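Local atomic coordinates of putative glutathionylspermidine synthase (Methylobacillus flagellatus, PDB entry 3N6X), a protein that is probably an ATP-dependent ligase of the circularly permuted ATP-grasp family, possibly a glutathionylspermidine synthase. Residues A[416-430]-A[445-458]. Sequence-based numbering, arbitrary orientation.
Sequences TLVETGIAPRHVDLR and ALCRVALREGSLVV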
loop_
_atom_site.group_PDB
_atom_site.type_symbol
_atom_site.label_atom_id
_atom_site.label_comp_id
_atom_site.label_asym_id
_atom_site.label_seq_id
_atom_site.Cartn_x
_atom_site.Cartn_y
_atom_site.Cartn_z
ATOM N N THR A 416 13.710 11.628 -13.734
ATOM C CA THR A 416 12.635 11.135 -14.572
ATOM C C THR A 416 12.775 11.750 -15.949
ATOM O O THR A 416 13.098 12.940 -16.068
ATOM C CB THR A 416 11.282 11.496 -13.918
ATOM O OG1 THR A 416 11.343 11.207 -12.521
ATOM C CG2 THR A 416 10.103 10.766 -14.546
ATOM N N LEU A 417 12.542 10.949 -16.995
ATOM C CA LEU A 417 12.630 11.435 -18.363
ATOM C C LEU A 417 11.409 12.277 -18.726
ATOM O O LEU A 417 10.288 11.761 -18.798
ATOM C CB LEU A 417 12.824 10.274 -19.354
ATOM C CG LEU A 417 14.228 9.675 -19.389
ATOM C CD1 LEU A 417 14.180 8.218 -19.733
ATOM C CD2 LEU A 417 15.118 10.420 -20.363
ATOM N N VAL A 418 11.626 13.593 -18.885
ATOM C CA VAL A 418 10.585 14.569 -19.249
ATOM C C VAL A 418 10.909 15.205 -20.631
ATOM O O VAL A 418 11.922 14.847 -21.237
ATOM C CB VAL A 418 10.372 15.639 -18.134
ATOM C CG1 VAL A 418 9.917 14.989 -16.828
ATOM C CG2 VAL A 418 11.633 16.471 -17.917
ATOM N N GLU A 419 10.031 16.114 -21.132
ATOM C CA GLU A 419 10.196 16.781 -22.439
ATOM C C GLU A 419 11.584 17.439 -22.623
ATOM O O GLU A 419 12.227 17.231 -23.654
ATOM C CB GLU A 419 9.074 17.806 -22.674
ATOM N N THR A 420 12.055 18.193 -21.605
ATOM C CA THR A 420 13.358 18.887 -21.635
ATOM C C THR A 420 14.572 17.938 -21.456
ATOM O O THR A 420 15.702 18.317 -21.779
ATOM C CB THR A 420 13.382 20.051 -20.614
ATOM O OG1 THR A 420 13.026 19.555 -19.317
ATOM C CG2 THR A 420 12.461 21.202 -21.013
ATOM N N GLY A 421 14.327 16.740 -20.923
ATOM C CA GLY A 421 15.371 15.747 -20.694
ATOM C C GLY A 421 15.180 14.951 -19.419
ATOM O O GLY A 421 14.090 14.442 -19.161
ATOM N N ILE A 422 16.253 14.817 -18.625
ATOM C CA ILE A 422 16.209 14.114 -17.343
ATOM C C ILE A 422 16.048 15.158 -16.230
ATOM O O ILE A 422 17.014 15.848 -15.879
ATOM C CB ILE A 422 17.468 13.197 -17.142
ATOM C CG1 ILE A 422 17.592 12.159 -18.276
ATOM C CG2 ILE A 422 17.445 12.500 -15.772
ATOM C CD1 ILE A 422 18.972 12.069 -18.892
ATOM N N ALA A 423 14.809 15.327 -15.728
ATOM C CA ALA A 423 14.517 16.319 -14.689
ATOM C C ALA A 423 13.973 15.681 -13.419
ATOM O O ALA A 423 13.288 14.659 -13.492
ATOM C CB ALA A 423 13.535 17.355 -15.212
ATOM N N PRO A 424 14.225 16.297 -12.236
ATOM C CA PRO A 424 13.696 15.727 -10.986
ATOM C C PRO A 424 12.168 15.750 -10.931
ATOM O O PRO A 424 11.552 16.753 -11.297
ATOM C CB PRO A 424 14.301 16.635 -9.901
ATOM C CG PRO A 424 15.448 17.327 -10.558
ATOM C CD PRO A 424 15.027 17.510 -11.972
ATOM N N ARG A 425 11.556 14.618 -10.514
ATOM C CA ARG A 425 10.105 14.492 -10.338
ATOM C C ARG A 425 9.779 13.809 -9.010
ATOM O O ARG A 425 10.551 12.974 -8.538
ATOM C CB ARG A 425 9.449 13.761 -11.518
ATOM C CG ARG A 425 9.436 14.571 -12.823
ATOM C CD ARG A 425 8.605 15.835 -12.707
ATOM N NE ARG A 425 8.499 16.557 -13.978
ATOM C CZ ARG A 425 9.339 17.515 -14.366
ATOM N NH1 ARG A 425 10.389 17.829 -13.619
ATOM N NH2 ARG A 425 9.151 18.142 -15.520
ATOM N N HIS A 426 8.655 14.193 -8.391
ATOM C CA HIS A 426 8.252 13.675 -7.082
ATOM C C HIS A 426 7.808 12.212 -7.129
ATOM O O HIS A 426 7.065 11.810 -8.026
ATOM C CB HIS A 426 7.176 14.572 -6.447
ATOM C CG HIS A 426 7.651 15.969 -6.168
ATOM N ND1 HIS A 426 8.639 16.225 -5.224
ATOM C CD2 HIS A 426 7.255 17.143 -6.712
ATOM C CE1 HIS A 426 8.819 17.536 -5.240
ATOM N NE2 HIS A 426 8.006 18.132 -6.115
ATOM N N VAL A 427 8.283 11.416 -6.163
ATOM C CA VAL A 427 7.951 9.985 -6.061
ATOM C C VAL A 427 7.468 9.612 -4.665
ATOM O O VAL A 427 7.854 10.249 -3.672
ATOM C CB VAL A 427 9.154 9.066 -6.458
ATOM C CG1 VAL A 427 9.413 9.094 -7.959
ATOM C CG2 VAL A 427 10.416 9.423 -5.671
ATOM N N ASP A 428 6.738 8.501 -4.575
ATOM C CA ASP A 428 6.420 7.880 -3.302
ATOM C C ASP A 428 6.674 6.364 -3.397
ATOM O O ASP A 428 6.884 5.845 -4.504
ATOM C CB ASP A 428 5.013 8.252 -2.795
ATOM C CG ASP A 428 3.858 7.464 -3.369
ATOM O OD1 ASP A 428 4.072 6.725 -4.347
ATOM O OD2 ASP A 428 2.732 7.610 -2.855
ATOM N N LEU A 429 6.719 5.674 -2.250
ATOM C CA LEU A 429 7.098 4.275 -2.190
ATOM C C LEU A 429 6.092 3.435 -1.397
ATOM O O LEU A 429 5.753 3.786 -0.263
ATOM C CB LEU A 429 8.490 4.201 -1.523
ATOM C CG LEU A 429 9.325 2.970 -1.811
ATOM C CD1 LEU A 429 9.885 3.004 -3.239
ATOM C CD2 LEU A 429 10.450 2.842 -0.811
ATOM N N ARG A 430 5.650 2.306 -1.966
ATOM C CA ARG A 430 4.774 1.388 -1.247
ATOM C C ARG A 430 5.342 -0.046 -1.133
ATOM O O ARG A 430 5.087 -0.881 -1.997
ATOM C CB ARG A 430 3.337 1.377 -1.813
ATOM C CG ARG A 430 2.363 0.560 -0.932
ATOM C CD ARG A 430 1.043 0.253 -1.612
ATOM N NE ARG A 430 0.051 1.303 -1.374
ATOM C CZ ARG A 430 -1.257 1.148 -1.549
ATOM N NH1 ARG A 430 -1.746 -0.019 -1.950
ATOM N NH2 ARG A 430 -2.086 2.156 -1.322
ATOM N N ALA A 445 9.225 -2.703 -3.926
ATOM C CA ALA A 445 8.145 -1.780 -3.615
ATOM C C ALA A 445 7.542 -1.213 -4.887
ATOM O O ALA A 445 8.211 -1.154 -5.927
ATOM C CB ALA A 445 8.670 -0.633 -2.745
ATOM N N LEU A 446 6.291 -0.756 -4.802
ATOM C CA LEU A 446 5.685 -0.045 -5.898
ATOM C C LEU A 446 6.123 1.413 -5.780
ATOM O O LEU A 446 5.962 2.009 -4.732
ATOM C CB LEU A 446 4.142 -0.154 -5.846
ATOM C CG LEU A 446 3.363 0.784 -6.805
ATOM C CD1 LEU A 446 3.702 0.493 -8.272
ATOM C CD2 LEU A 446 1.880 0.682 -6.577
ATOM N N CYS A 447 6.734 1.957 -6.819
ATOM C CA CYS A 447 7.115 3.357 -6.819
ATOM C C CYS A 447 6.251 4.115 -7.802
ATOM O O CYS A 447 6.129 3.706 -8.952
ATOM C CB CYS A 447 8.596 3.528 -7.126
ATOM S SG CYS A 447 9.129 5.250 -7.240
ATOM N N ARG A 448 5.604 5.182 -7.335
ATOM C CA ARG A 448 4.738 6.020 -8.163
ATOM C C ARG A 448 5.388 7.362 -8.369
ATOM O O ARG A 448 6.044 7.878 -7.455
ATOM C CB ARG A 448 3.364 6.179 -7.526
ATOM C CG ARG A 448 2.549 4.894 -7.517
ATOM C CD ARG A 448 1.214 5.104 -6.849
ATOM N NE ARG A 448 1.339 5.210 -5.393
ATOM C CZ ARG A 448 0.563 5.978 -4.631
ATOM N NH1 ARG A 448 -0.395 6.717 -5.178
ATOM N NH2 ARG A 448 0.729 6.000 -3.315
ATOM N N VAL A 449 5.273 7.911 -9.585
ATOM C CA VAL A 449 5.925 9.183 -9.924
ATOM C C VAL A 449 4.922 10.235 -10.426
ATOM O O VAL A 449 4.019 9.911 -11.204
ATOM C CB VAL A 449 7.127 8.972 -10.910
ATOM C CG1 VAL A 449 6.682 8.302 -12.208
ATOM C CG2 VAL A 449 7.863 10.283 -11.193
ATOM N N ALA A 450 5.071 11.489 -9.947
ATOM C CA ALA A 450 4.258 12.625 -10.397
ATOM C C ALA A 450 4.989 13.270 -11.580
ATOM O O ALA A 450 5.947 14.028 -11.384
ATOM C CB ALA A 450 4.082 13.632 -9.261
ATOM N N LEU A 451 4.605 12.874 -12.806
ATOM C CA LEU A 451 5.275 13.269 -14.054
ATOM C C LEU A 451 5.224 14.768 -14.384
ATOM O O LEU A 451 6.228 15.312 -14.850
ATOM C CB LEU A 451 4.770 12.416 -15.242
ATOM C CG LEU A 451 5.007 10.886 -15.116
ATOM C CD1 LEU A 451 4.104 10.106 -16.048
ATOM C CD2 LEU A 451 6.464 10.529 -15.357
ATOM N N ARG A 452 4.062 15.434 -14.155
ATOM C CA ARG A 452 3.895 16.871 -14.442
ATOM C C ARG A 452 4.815 17.726 -13.558
ATOM O O ARG A 452 4.991 17.417 -12.377
ATOM C CB ARG A 452 2.431 17.288 -14.271
ATOM C CG ARG A 452 2.105 18.665 -14.864
ATOM C CD ARG A 452 0.827 19.243 -14.282
ATOM N NE ARG A 452 1.021 19.745 -12.917
ATOM C CZ ARG A 452 0.051 19.826 -12.010
ATOM N NH1 ARG A 452 -1.184 19.436 -12.309
ATOM N NH2 ARG A 452 0.309 20.292 -10.795
ATOM N N GLU A 453 5.428 18.781 -14.141
ATOM C CA GLU A 453 6.365 19.654 -13.418
ATOM C C GLU A 453 5.696 20.370 -12.233
ATOM O O GLU A 453 4.632 20.974 -12.391
ATOM C CB GLU A 453 7.013 20.669 -14.371
ATOM C CG GLU A 453 8.281 21.300 -13.815
ATOM C CD GLU A 453 8.837 22.441 -14.643
ATOM O OE1 GLU A 453 9.028 22.251 -15.865
ATOM O OE2 GLU A 453 9.108 23.517 -14.063
ATOM N N GLY A 454 6.307 20.248 -11.056
ATOM C CA GLY A 454 5.811 20.859 -9.827
ATOM C C GLY A 454 4.719 20.079 -9.113
ATOM O O GLY A 454 4.413 20.369 -7.951
ATOM N N SER A 455 4.121 19.075 -9.798
ATOM C CA SER A 455 3.031 18.263 -9.247
ATOM C C SER A 455 3.473 17.333 -8.112
ATOM O O SER A 455 4.584 16.802 -8.136
ATOM C CB SER A 455 2.353 17.454 -10.348
ATOM O OG SER A 455 1.274 16.680 -9.847
ATOM N N LEU A 456 2.574 17.114 -7.137
ATOM C CA LEU A 456 2.781 16.182 -6.023
ATOM C C LEU A 456 1.716 15.088 -6.093
ATOM O O LEU A 456 1.567 14.300 -5.163
ATOM C CB LEU A 456 2.721 16.921 -4.676
ATOM C CG LEU A 456 3.798 17.989 -4.468
ATOM C CD1 LEU A 456 3.276 19.137 -3.641
ATOM C CD2 LEU A 456 5.039 17.400 -3.840
ATOM N N VAL A 457 0.995 15.031 -7.222
ATOM C CA VAL A 457 -0.047 14.039 -7.465
ATOM C C VAL A 457 0.567 12.803 -8.167
ATOM O O VAL A 457 0.647 12.752 -9.405
ATOM C CB VAL A 457 -1.264 14.643 -8.245
ATOM C CG1 VAL A 457 -2.369 13.601 -8.450
ATOM C CG2 VAL A 457 -1.817 15.878 -7.531
ATOM N N VAL A 458 1.044 11.826 -7.357
ATOM C CA VAL A 458 1.634 10.577 -7.865
ATOM C C VAL A 458 0.532 9.650 -8.373
ATOM O O VAL A 458 0.814 8.657 -9.051
ATOM C CB VAL A 458 2.546 9.878 -6.821
ATOM C CG1 VAL A 458 3.739 10.755 -6.461
ATOM C CG2 VAL A 458 1.763 9.478 -5.573
#
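Arg425 NE donates to Leu451 O at 2.7 Å with an N-H...O angle of 147°, fastening the backbone where it leaves the strand past Ala450. The side chain bends at chi2 (-64°) to bring NE there; the acceptor lies in the guanidinium plane, whereas NE sits above the carbonyl plane. NH1 bonds Pro424 O, fixing the group's rotation, while Val418 CG1 and Glu453 CA lie over its opposite faces. A leucine here would probably leave Leu451 O without this donor and open a gap between Val418 and Glu453. The type II turn from Arg452 to Ser455 then folds the chain back, and Leu456 CD2 makes a CH-pi contact over the His426 ring, 3.7 Å from its centroid.

Further along, Asp428 OD2 and Arg448 NH2 form a salt bridge at 2.6 Å. The carboxylate and guanidinium planes stand 60° apart and OD2 lies over a guanidinium face, so the pairing is off-plane and probably mainly electrostatic. Val458 CG2 is 3.4 Å from Asp428 OD2 and also rests on a guanidinium face. In the backbone of the same residues, Asp428 N bonds Arg448 O at 3.0 Å and Arg448 N bonds Asp428 O; Arg430 and Leu446 repeat the reciprocal pattern. On the face of Val427, Leu429, Cys447 and Val449 the contacts between the two segments are apolar, Val427 CG1 lying 3.7 Å from Val449 CB, and Arg77 of strand 77-79 lies against it. With strand 464-471 pairing beyond 446-450, the arrangement is an antiparallel strand pair inside a mixed sheet, consistent with the circularly permuted ATP-grasp family.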